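PDB 2G0D: nisin biosynthesis protein NisC from Lactococcus lactis subsp. lactis, which acts as the zinc-dependent cyclase of nisin biosynthesis, joining cysteine thiols to dehydrated residues of the precursor peptide to form its thioether rings. Local coordinates for residues 271-279 with 314-325; 281-289 with 300-311. All coordinates share one frame; numbering follows the deposited sequence.

Contact 1 of 2, residues 271-279 with 314-325; sequences SFIRDAWCY and RKLGIDSYMICH. With ZN (zinc ion), chain B.
R274 reaches across to the 314-325 loop, meeting it at CB and again from CD to the guanidinium. Its CB lies 3.5 Å from L316 O; CD passes H325 CB, and NE donates to water 1, which also lies within hydrogen-bonding distance of D275 O and L316 O. The chain bends at chi3 (-57°), and this turn lays the guanidinium over H325, with H325 CB above the centre of one face, F272 CZ toward the rim of the opposite one, and the guanidinium and imidazole planes turned 37° to each other. R274 NH1 comes 3.6 Å from H325 CD2. R274 NH2 donates a bent bond of 2.8 Å to G317 O and makes a long salt bridge to D319.

H325 is itself a zinc ligand. Its ND1 sits 2.1 Å from the metal, C278 SG and C324 SG complete the protein ligands, and water 4 fills the fourth position, the zinc site characteristic of LanC cyclases. C278 N donates to C324 O (3.2 Å), the carbonyl of a fellow ligand, and C324 SG lies at the edge of the W277 ring, whose NE1 is bonded to L399 O.

At the other end D275 N gives a nearly straight bond of 2.6 Å to L316 O. R314 grips the D275 carboxylate side-on in a salt bridge, NH2 to OD1 and NE to OD2. The latter oxygen receives NE on its syn lone pair and L316 N (2.7 Å) on its anti side, so three bonds over both oxygens fix the carboxylate's rotation just where helix 298-314 gives way to a type II turn.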
loop_
_atom_site.group_PDB
_atom_site.type_symbol
_atom_site.label_atom_id
_atom_site.label_comp_id
_atom_site.label_asym_id
_atom_site.label_seq_id
_atom_site.Cartn_x
_atom_site.Cartn_y
_atom_site.Cartn_z
ATOM N N SER A 271 11.879 -13.475 -16.491
ATOM C CA SER A 271 10.946 -13.822 -17.566
ATOM C C SER A 271 9.883 -12.742 -17.719
ATOM O O SER A 271 9.445 -12.448 -18.831
ATOM C CB SER A 271 10.243 -15.151 -17.268
ATOM O OG SER A 271 11.023 -16.253 -17.675
ATOM N N PHE A 272 9.475 -12.167 -16.584
ATOM C CA PHE A 272 8.367 -11.220 -16.543
ATOM C C PHE A 272 8.575 -10.165 -15.482
ATOM O O PHE A 272 8.559 -10.456 -14.288
ATOM C CB PHE A 272 7.049 -11.943 -16.260
ATOM C CG PHE A 272 5.838 -11.040 -16.352
ATOM C CD1 PHE A 272 5.277 -10.739 -17.583
ATOM C CD2 PHE A 272 5.289 -10.468 -15.205
ATOM C CE1 PHE A 272 4.176 -9.896 -17.676
ATOM C CE2 PHE A 272 4.186 -9.626 -15.290
ATOM C CZ PHE A 272 3.627 -9.345 -16.533
ATOM N N ILE A 273 8.785 -8.937 -15.924
ATOM C CA ILE A 273 8.753 -7.770 -15.053
ATOM C C ILE A 273 7.555 -6.958 -15.543
ATOM O O ILE A 273 7.239 -6.981 -16.745
ATOM C CB ILE A 273 10.040 -6.932 -15.199
ATOM C CG1 ILE A 273 11.289 -7.769 -14.873
ATOM C CG2 ILE A 273 9.973 -5.655 -14.349
ATOM C CD1 ILE A 273 12.570 -7.155 -15.432
ATOM N N ARG A 274 6.884 -6.259 -14.633
ATOM C CA ARG A 274 5.773 -5.413 -15.029
ATOM C C ARG A 274 5.885 -4.043 -14.371
ATOM O O ARG A 274 6.641 -3.888 -13.422
ATOM C CB ARG A 274 4.445 -6.093 -14.700
ATOM C CG ARG A 274 3.988 -5.916 -13.261
ATOM C CD ARG A 274 2.780 -6.775 -12.972
ATOM N NE ARG A 274 1.659 -6.488 -13.870
ATOM C CZ ARG A 274 0.605 -7.288 -14.011
ATOM N NH1 ARG A 274 0.529 -8.408 -13.301
ATOM N NH2 ARG A 274 -0.372 -6.969 -14.852
ATOM N N ASP A 275 5.157 -3.050 -14.892
ATOM C CA ASP A 275 5.094 -1.736 -14.245
ATOM C C ASP A 275 3.822 -1.677 -13.436
ATOM O O ASP A 275 2.719 -1.621 -13.990
ATOM C CB ASP A 275 5.150 -0.588 -15.258
ATOM C CG ASP A 275 6.516 -0.461 -15.931
ATOM O OD1 ASP A 275 7.542 -0.426 -15.207
ATOM O OD2 ASP A 275 6.553 -0.382 -17.185
ATOM N N ALA A 276 3.993 -1.731 -12.117
ATOM C CA ALA A 276 2.876 -1.794 -11.173
ATOM C C ALA A 276 3.218 -1.102 -9.870
ATOM O O ALA A 276 4.381 -0.821 -9.572
ATOM C CB ALA A 276 2.453 -3.269 -10.898
ATOM N N TRP A 277 2.179 -0.806 -9.099
ATOM C CA TRP A 277 2.356 -0.367 -7.728
ATOM C C TRP A 277 2.983 -1.491 -6.886
ATOM O O TRP A 277 3.991 -1.283 -6.224
ATOM C CB TRP A 277 1.005 0.114 -7.152
ATOM C CG TRP A 277 1.016 0.344 -5.667
ATOM C CD1 TRP A 277 1.389 1.486 -5.020
ATOM C CD2 TRP A 277 0.611 -0.585 -4.649
ATOM N NE1 TRP A 277 1.256 1.327 -3.642
ATOM C CE2 TRP A 277 0.788 0.062 -3.390
ATOM C CE3 TRP A 277 0.139 -1.910 -4.672
ATOM C CZ2 TRP A 277 0.481 -0.558 -2.170
ATOM C CZ3 TRP A 277 -0.170 -2.539 -3.448
ATOM C CH2 TRP A 277 0.004 -1.858 -2.214
ATOM N N CYS A 278 2.405 -2.686 -6.926
ATOM C CA CYS A 278 2.881 -3.776 -6.070
ATOM C C CYS A 278 4.323 -4.260 -6.345
ATOM O O CYS A 278 5.070 -4.549 -5.410
ATOM C CB CYS A 278 1.915 -4.951 -6.134
ATOM S SG CYS A 278 1.596 -5.585 -7.794
ATOM N N TYR A 279 4.681 -4.359 -7.630
ATOM C CA TYR A 279 6.005 -4.762 -8.079
ATOM C C TYR A 279 6.416 -3.874 -9.255
ATOM O O TYR A 279 5.595 -3.557 -10.126
ATOM C CB TYR A 279 5.985 -6.210 -8.593
ATOM C CG TYR A 279 5.933 -7.320 -7.555
ATOM C CD1 TYR A 279 7.087 -7.733 -6.890
ATOM C CD2 TYR A 279 4.739 -8.029 -7.327
ATOM C CE1 TYR A 279 7.048 -8.798 -5.968
ATOM C CE2 TYR A 279 4.682 -9.073 -6.423
ATOM C CZ TYR A 279 5.839 -9.447 -5.737
ATOM O OH TYR A 279 5.779 -10.475 -4.833
ATOM N N ARG A 314 6.274 3.417 -20.704
ATOM C CA ARG A 314 6.393 1.981 -21.055
ATOM C C ARG A 314 5.132 1.134 -20.760
ATOM O O ARG A 314 4.662 0.397 -21.620
ATOM C CB ARG A 314 7.618 1.387 -20.329
ATOM C CG ARG A 314 7.991 -0.063 -20.676
ATOM C CD ARG A 314 9.200 -0.536 -19.875
ATOM N NE ARG A 314 9.049 -0.189 -18.457
ATOM C CZ ARG A 314 9.828 0.677 -17.798
ATOM N NH1 ARG A 314 10.872 1.273 -18.390
ATOM N NH2 ARG A 314 9.578 0.916 -16.540
ATOM N N LYS A 315 4.601 1.254 -19.541
ATOM C CA LYS A 315 3.411 0.520 -19.088
ATOM C C LYS A 315 3.558 -0.995 -19.268
ATOM O O LYS A 315 2.646 -1.671 -19.711
ATOM C CB LYS A 315 2.113 1.019 -19.759
ATOM C CG LYS A 315 1.953 2.523 -19.841
ATOM C CD LYS A 315 0.544 2.894 -20.222
ATOM C CE LYS A 315 0.506 3.838 -21.372
ATOM N NZ LYS A 315 1.195 5.116 -21.128
ATOM N N LEU A 316 4.706 -1.518 -18.874
ATOM C CA LEU A 316 5.002 -2.931 -19.020
ATOM C C LEU A 316 4.014 -3.802 -18.245
ATOM O O LEU A 316 3.774 -3.586 -17.051
ATOM C CB LEU A 316 6.434 -3.168 -18.552
ATOM C CG LEU A 316 7.147 -4.455 -18.901
ATOM C CD1 LEU A 316 7.335 -4.622 -20.425
ATOM C CD2 LEU A 316 8.463 -4.479 -18.137
ATOM N N GLY A 317 3.412 -4.757 -18.950
ATOM C CA GLY A 317 2.408 -5.675 -18.401
ATOM C C GLY A 317 1.053 -5.090 -18.023
ATOM O O GLY A 317 0.243 -5.762 -17.350
ATOM N N ILE A 318 0.762 -3.849 -18.416
ATOM C CA ILE A 318 -0.504 -3.280 -17.957
ATOM C C ILE A 318 -1.618 -3.848 -18.843
ATOM O O ILE A 318 -1.572 -3.659 -20.062
ATOM C CB ILE A 318 -0.520 -1.705 -17.942
ATOM C CG1 ILE A 318 0.329 -1.123 -16.806
ATOM C CG2 ILE A 318 -1.971 -1.152 -17.877
ATOM C CD1 ILE A 318 -0.268 -1.233 -15.391
ATOM N N ASP A 319 -2.596 -4.534 -18.231
ATOM C CA ASP A 319 -3.784 -5.008 -18.952
ATOM C C ASP A 319 -5.128 -4.695 -18.294
ATOM O O ASP A 319 -6.148 -5.246 -18.680
ATOM C CB ASP A 319 -3.696 -6.508 -19.240
ATOM C CG ASP A 319 -3.532 -7.343 -17.986
ATOM O OD1 ASP A 319 -3.716 -6.829 -16.858
ATOM O OD2 ASP A 319 -3.192 -8.531 -18.138
ATOM N N SER A 320 -5.122 -3.833 -17.281
ATOM C CA SER A 320 -6.354 -3.358 -16.693
ATOM C C SER A 320 -6.149 -2.004 -16.011
ATOM O O SER A 320 -5.031 -1.453 -15.980
ATOM C CB SER A 320 -6.945 -4.387 -15.707
ATOM O OG SER A 320 -6.287 -4.349 -14.455
ATOM N N TYR A 321 -7.251 -1.480 -15.494
ATOM C CA TYR A 321 -7.269 -0.206 -14.787
ATOM C C TYR A 321 -7.337 -0.327 -13.245
ATOM O O TYR A 321 -7.575 0.666 -12.556
ATOM C CB TYR A 321 -8.418 0.651 -15.337
ATOM C CG TYR A 321 -8.086 1.232 -16.713
ATOM C CD1 TYR A 321 -7.397 2.436 -16.836
ATOM C CD2 TYR A 321 -8.435 0.549 -17.886
ATOM C CE1 TYR A 321 -7.055 2.958 -18.101
ATOM C CE2 TYR A 321 -8.110 1.053 -19.145
ATOM C CZ TYR A 321 -7.425 2.266 -19.250
ATOM O OH TYR A 321 -7.116 2.776 -20.510
ATOM N N MET A 322 -7.109 -1.526 -12.712
ATOM C CA MET A 322 -7.142 -1.751 -11.260
ATOM C C MET A 322 -6.006 -0.999 -10.572
ATOM O O MET A 322 -5.047 -0.536 -11.227
ATOM C CB MET A 322 -7.019 -3.243 -10.904
ATOM C CG MET A 322 -5.572 -3.683 -10.751
ATOM S SD MET A 322 -5.283 -5.380 -10.352
ATOM C CE MET A 322 -4.816 -5.371 -8.670
ATOM N N ILE A 323 -6.104 -0.913 -9.248
ATOM C CA ILE A 323 -5.067 -0.272 -8.452
ATOM C C ILE A 323 -3.810 -1.130 -8.335
ATOM O O ILE A 323 -2.715 -0.668 -8.694
ATOM C CB ILE A 323 -5.618 0.106 -7.061
ATOM C CG1 ILE A 323 -6.538 1.347 -7.222
ATOM C CG2 ILE A 323 -4.439 0.321 -6.031
ATOM C CD1 ILE A 323 -6.851 2.023 -5.951
ATOM N N CYS A 324 -3.959 -2.374 -7.882
ATOM C CA CYS A 324 -2.798 -3.163 -7.433
ATOM C C CYS A 324 -1.704 -3.291 -8.474
ATOM O O CYS A 324 -0.558 -2.942 -8.212
ATOM C CB CYS A 324 -3.195 -4.568 -6.929
ATOM S SG CYS A 324 -1.859 -5.382 -5.955
ATOM N N HIS A 325 -2.050 -3.808 -9.640
ATOM C CA HIS A 325 -1.079 -3.911 -10.718
ATOM C C HIS A 325 -1.687 -3.459 -12.047
ATOM O O HIS A 325 -1.379 -4.009 -13.092
ATOM C CB HIS A 325 -0.478 -5.328 -10.808
ATOM C CG HIS A 325 -1.456 -6.435 -10.551
ATOM N ND1 HIS A 325 -1.651 -6.982 -9.298
ATOM C CD2 HIS A 325 -2.285 -7.110 -11.391
ATOM C CE1 HIS A 325 -2.547 -7.956 -9.380
ATOM N NE2 HIS A 325 -2.943 -8.056 -10.638
HETATM ZN ZN ZN B . -0.583 -6.386 -7.556
HETATM O O HOH W 1 1.520 -3.916 -14.757
HETATM O O HOH W 2 -3.556 -7.900 -14.508
HETATM O O HOH W 3 -0.565 -0.460 -10.386
HETATM O O HOH W 4 -0.383 -8.282 -6.501
#

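Contact 2 of 2, residues 281-289 with 300-311; sequences GPGISLLYL and FVDKAEKILESA
F300 begins the pairing by setting its CB 3.5 Å from Y288 O, with its ring meeting Y288 CD1 obliquely. One residue on, V301 brings CG2 to L289 O and CG1 toward L289 CD1. K303, extended beyond CG, runs obliquely past the Y288 ring, its CD 3.8 Å from Y288 CE1, and carries its ammonium on to salt bridges with E243 and E240; the Y288 hydroxyl is hydrogen-bonded to the same E240. A304 is small enough for close backbone approach: its CB touches S285 O and L289 N, each at 3.4 Å, and also packs on the CB atoms of Y288 and L289.

F300, K303, A304 and I307 thus form the hole into which Y288 fits as a knob. The two segments are the arms of an antiparallel helical hairpin; their axes come within 7.7 Å, with directions 169° apart, and this is one of the hairpins from which the alpha toroid is built.

I307 continues the row. CG1 stands anti to the carbonyl carbon (chi1 -65°), and the extended chi2 carries CD1 on over one face of the Y288 ring, offset toward the rim, in a CH-pi contact 3.8 Å from its centroid, whereas CG2 turns toward G281 O and S285 CB. L308 lays CB beside S285 OG, a hydroxyl bonded back to P282 O within its own helix, and CD1 near P282 CA. Finally A311 CB packs against P282 CG at 3.7 Å.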
loop_
_atom_site.group_PDB
_atom_site.type_symbol
_atom_site.label_atom_id
_atom_site.label_comp_id
_atom_site.label_asym_id
_atom_site.label_seq_id
_atom_site.Cartn_x
_atom_site.Cartn_y
_atom_site.Cartn_z
ATOM N N GLY A 281 8.834 -0.637 -11.331
ATOM C CA GLY A 281 9.186 0.784 -11.321
ATOM C C GLY A 281 8.252 1.752 -10.611
ATOM O O GLY A 281 8.713 2.538 -9.818
ATOM N N PRO A 282 6.939 1.717 -10.910
ATOM C CA PRO A 282 6.058 2.712 -10.251
ATOM C C PRO A 282 6.114 2.680 -8.734
ATOM O O PRO A 282 6.276 3.726 -8.123
ATOM C CB PRO A 282 4.659 2.360 -10.774
ATOM C CG PRO A 282 4.974 1.699 -12.166
ATOM C CD PRO A 282 6.176 0.854 -11.844
ATOM N N GLY A 283 6.028 1.503 -8.136
ATOM C CA GLY A 283 6.138 1.393 -6.669
ATOM C C GLY A 283 7.537 1.686 -6.157
ATOM O O GLY A 283 7.707 2.342 -5.138
ATOM N N ILE A 284 8.544 1.180 -6.864
ATOM C CA ILE A 284 9.949 1.443 -6.525
ATOM C C ILE A 284 10.251 2.952 -6.554
ATOM O O ILE A 284 11.031 3.430 -5.736
ATOM C CB ILE A 284 10.908 0.614 -7.437
ATOM C CG1 ILE A 284 10.835 -0.880 -7.072
ATOM C CG2 ILE A 284 12.354 1.152 -7.393
ATOM C CD1 ILE A 284 11.255 -1.808 -8.198
ATOM N N SER A 285 9.615 3.709 -7.456
ATOM C CA SER A 285 9.853 5.166 -7.522
ATOM C C SER A 285 9.475 5.866 -6.220
ATOM O O SER A 285 10.035 6.906 -5.899
ATOM C CB SER A 285 9.114 5.821 -8.694
ATOM O OG SER A 285 7.696 5.911 -8.491
ATOM N N LEU A 286 8.513 5.305 -5.484
ATOM C CA LEU A 286 8.119 5.851 -4.167
ATOM C C LEU A 286 9.272 5.766 -3.150
ATOM O O LEU A 286 9.527 6.707 -2.402
ATOM C CB LEU A 286 6.843 5.153 -3.638
ATOM C CG LEU A 286 5.543 5.413 -4.435
ATOM C CD1 LEU A 286 4.359 4.529 -3.957
ATOM C CD2 LEU A 286 5.194 6.857 -4.335
ATOM N N LEU A 287 9.979 4.644 -3.132
ATOM C CA LEU A 287 11.182 4.525 -2.295
ATOM C C LEU A 287 12.163 5.682 -2.549
ATOM O O LEU A 287 12.659 6.282 -1.610
ATOM C CB LEU A 287 11.894 3.176 -2.535
ATOM C CG LEU A 287 13.259 3.020 -1.836
ATOM C CD1 LEU A 287 13.119 2.975 -0.293
ATOM C CD2 LEU A 287 13.982 1.774 -2.336
ATOM N N TYR A 288 12.424 5.999 -3.811
ATOM C CA TYR A 288 13.441 6.981 -4.135
ATOM C C TYR A 288 12.920 8.384 -3.782
ATOM O O TYR A 288 13.669 9.257 -3.318
ATOM C CB TYR A 288 13.811 6.887 -5.617
ATOM C CG TYR A 288 14.809 5.782 -5.968
ATOM C CD1 TYR A 288 16.174 6.079 -6.110
ATOM C CD2 TYR A 288 14.400 4.452 -6.158
ATOM C CE1 TYR A 288 17.117 5.087 -6.425
ATOM C CE2 TYR A 288 15.343 3.445 -6.488
ATOM C CZ TYR A 288 16.698 3.784 -6.629
ATOM O OH TYR A 288 17.650 2.832 -6.951
ATOM N N LEU A 289 11.626 8.577 -3.992
ATOM C CA LEU A 289 10.983 9.837 -3.734
ATOM C C LEU A 289 11.073 10.101 -2.228
ATOM O O LEU A 289 11.636 11.114 -1.802
ATOM C CB LEU A 289 9.508 9.762 -4.205
ATOM C CG LEU A 289 8.665 10.988 -3.873
ATOM C CD1 LEU A 289 9.336 12.219 -4.539
ATOM C CD2 LEU A 289 7.221 10.837 -4.302
ATOM N N PHE A 300 18.291 11.305 -5.469
ATOM C CA PHE A 300 17.200 10.321 -5.275
ATOM C C PHE A 300 15.852 10.875 -5.727
ATOM O O PHE A 300 15.082 10.173 -6.364
ATOM C CB PHE A 300 17.062 9.885 -3.806
ATOM C CG PHE A 300 18.252 9.119 -3.252
ATOM C CD1 PHE A 300 19.146 8.459 -4.084
ATOM C CD2 PHE A 300 18.423 9.011 -1.881
ATOM C CE1 PHE A 300 20.232 7.738 -3.563
ATOM C CE2 PHE A 300 19.501 8.296 -1.337
ATOM C CZ PHE A 300 20.406 7.652 -2.187
ATOM N N VAL A 301 15.545 12.124 -5.375
ATOM C CA VAL A 301 14.273 12.698 -5.786
ATOM C C VAL A 301 14.213 12.790 -7.315
ATOM O O VAL A 301 13.254 12.317 -7.921
ATOM C CB VAL A 301 13.997 14.073 -5.132
ATOM C CG1 VAL A 301 12.726 14.679 -5.707
ATOM C CG2 VAL A 301 13.844 13.931 -3.614
ATOM N N ASP A 302 15.254 13.359 -7.928
ATOM C CA ASP A 302 15.335 13.454 -9.396
ATOM C C ASP A 302 15.264 12.057 -10.075
ATOM O O ASP A 302 14.624 11.907 -11.115
ATOM C CB ASP A 302 16.586 14.267 -9.847
ATOM C CG ASP A 302 16.525 15.761 -9.425
ATOM O OD1 ASP A 302 15.443 16.216 -8.969
ATOM O OD2 ASP A 302 17.561 16.488 -9.539
ATOM N N LYS A 303 15.896 11.045 -9.477
ATOM C CA LYS A 303 15.816 9.688 -10.033
ATOM C C LYS A 303 14.395 9.159 -9.921
ATOM O O LYS A 303 13.886 8.577 -10.877
ATOM C CB LYS A 303 16.743 8.717 -9.324
ATOM C CG LYS A 303 16.874 7.403 -10.093
ATOM C CD LYS A 303 18.118 6.623 -9.724
ATOM C CE LYS A 303 18.156 5.316 -10.493
ATOM N NZ LYS A 303 19.470 4.673 -10.470
ATOM N N ALA A 304 13.754 9.375 -8.767
ATOM C CA ALA A 304 12.367 8.927 -8.581
ATOM C C ALA A 304 11.505 9.331 -9.783
ATOM O O ALA A 304 10.756 8.523 -10.304
ATOM C CB ALA A 304 11.776 9.466 -7.265
ATOM N N GLU A 305 11.636 10.577 -10.235
ATOM C CA GLU A 305 10.825 11.057 -11.347
ATOM C C GLU A 305 11.145 10.356 -12.650
ATOM O O GLU A 305 10.249 10.038 -13.430
ATOM C CB GLU A 305 11.027 12.546 -11.541
ATOM C CG GLU A 305 10.380 13.354 -10.486
ATOM C CD GLU A 305 10.118 14.749 -10.976
ATOM O OE1 GLU A 305 9.138 14.938 -11.753
ATOM O OE2 GLU A 305 10.907 15.633 -10.590
ATOM N N LYS A 306 12.433 10.138 -12.882
ATOM C CA LYS A 306 12.901 9.482 -14.097
ATOM C C LYS A 306 12.375 8.044 -14.137
ATOM O O LYS A 306 11.898 7.601 -15.172
ATOM C CB LYS A 306 14.444 9.522 -14.183
ATOM C CG LYS A 306 15.033 10.922 -14.429
ATOM C CD LYS A 306 16.513 10.819 -14.804
ATOM C CE LYS A 306 17.245 12.151 -14.806
ATOM N NZ LYS A 306 16.431 13.330 -15.233
ATOM N N ILE A 307 12.450 7.346 -13.004
ATOM C CA ILE A 307 11.944 5.977 -12.864
ATOM C C ILE A 307 10.439 5.899 -13.177
ATOM O O ILE A 307 9.998 5.008 -13.896
ATOM C CB ILE A 307 12.147 5.419 -11.430
ATOM C CG1 ILE A 307 13.638 5.273 -11.087
ATOM C CG2 ILE A 307 11.457 4.031 -11.272
ATOM C CD1 ILE A 307 13.859 4.941 -9.581
ATOM N N LEU A 308 9.653 6.826 -12.627
ATOM C CA LEU A 308 8.211 6.759 -12.814
ATOM C C LEU A 308 7.886 7.115 -14.265
ATOM O O LEU A 308 7.007 6.521 -14.881
ATOM C CB LEU A 308 7.472 7.705 -11.851
ATOM C CG LEU A 308 5.931 7.736 -11.994
ATOM C CD1 LEU A 308 5.328 6.324 -11.871
ATOM C CD2 LEU A 308 5.296 8.705 -10.996
ATOM N N GLU A 309 8.607 8.096 -14.786
ATOM C CA GLU A 309 8.360 8.607 -16.130
ATOM C C GLU A 309 8.637 7.507 -17.155
ATOM O O GLU A 309 7.871 7.338 -18.102
ATOM C CB GLU A 309 9.201 9.857 -16.382
ATOM C CG GLU A 309 8.713 10.703 -17.508
ATOM C CD GLU A 309 9.519 12.001 -17.695
ATOM O OE1 GLU A 309 10.612 12.172 -17.078
ATOM O OE2 GLU A 309 9.028 12.856 -18.465
ATOM N N SER A 310 9.697 6.738 -16.913
ATOM C CA SER A 310 10.048 5.581 -17.729
ATOM C C SER A 310 8.923 4.576 -17.754
ATOM O O SER A 310 8.611 4.022 -18.804
ATOM C CB SER A 310 11.291 4.880 -17.174
ATOM O OG SER A 310 11.827 4.010 -18.140
ATOM N N ALA A 311 8.344 4.324 -16.587
ATOM C CA ALA A 311 7.240 3.374 -16.449
ATOM C C ALA A 311 5.950 3.881 -17.087
ATOM O O ALA A 311 5.229 3.116 -17.694
ATOM C CB ALA A 311 7.014 3.042 -14.996
#

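How the contacts relate
Starting from the N-terminal side, the chain first passes through 271-279, where C278 enters the zinc site, and runs straight into helix 281-294. It turns back as helix 298-314, and contact 2 closes this short hairpin. Only then does the 314-325 loop return to 271-279, closing the longer loop of contact 1, so contact 2 is nested within it. The two meet directly: A276 O lies 3.2 Å from G283 N, probably a hydrogen bond, and D275 packs on both P282 and A311. In this way the hairpin's open end, where helix 281-294 starts and helix 298-314 finishes, is tied to the two metal-bearing loops, one before helix 281-294 and one before helix 327-341.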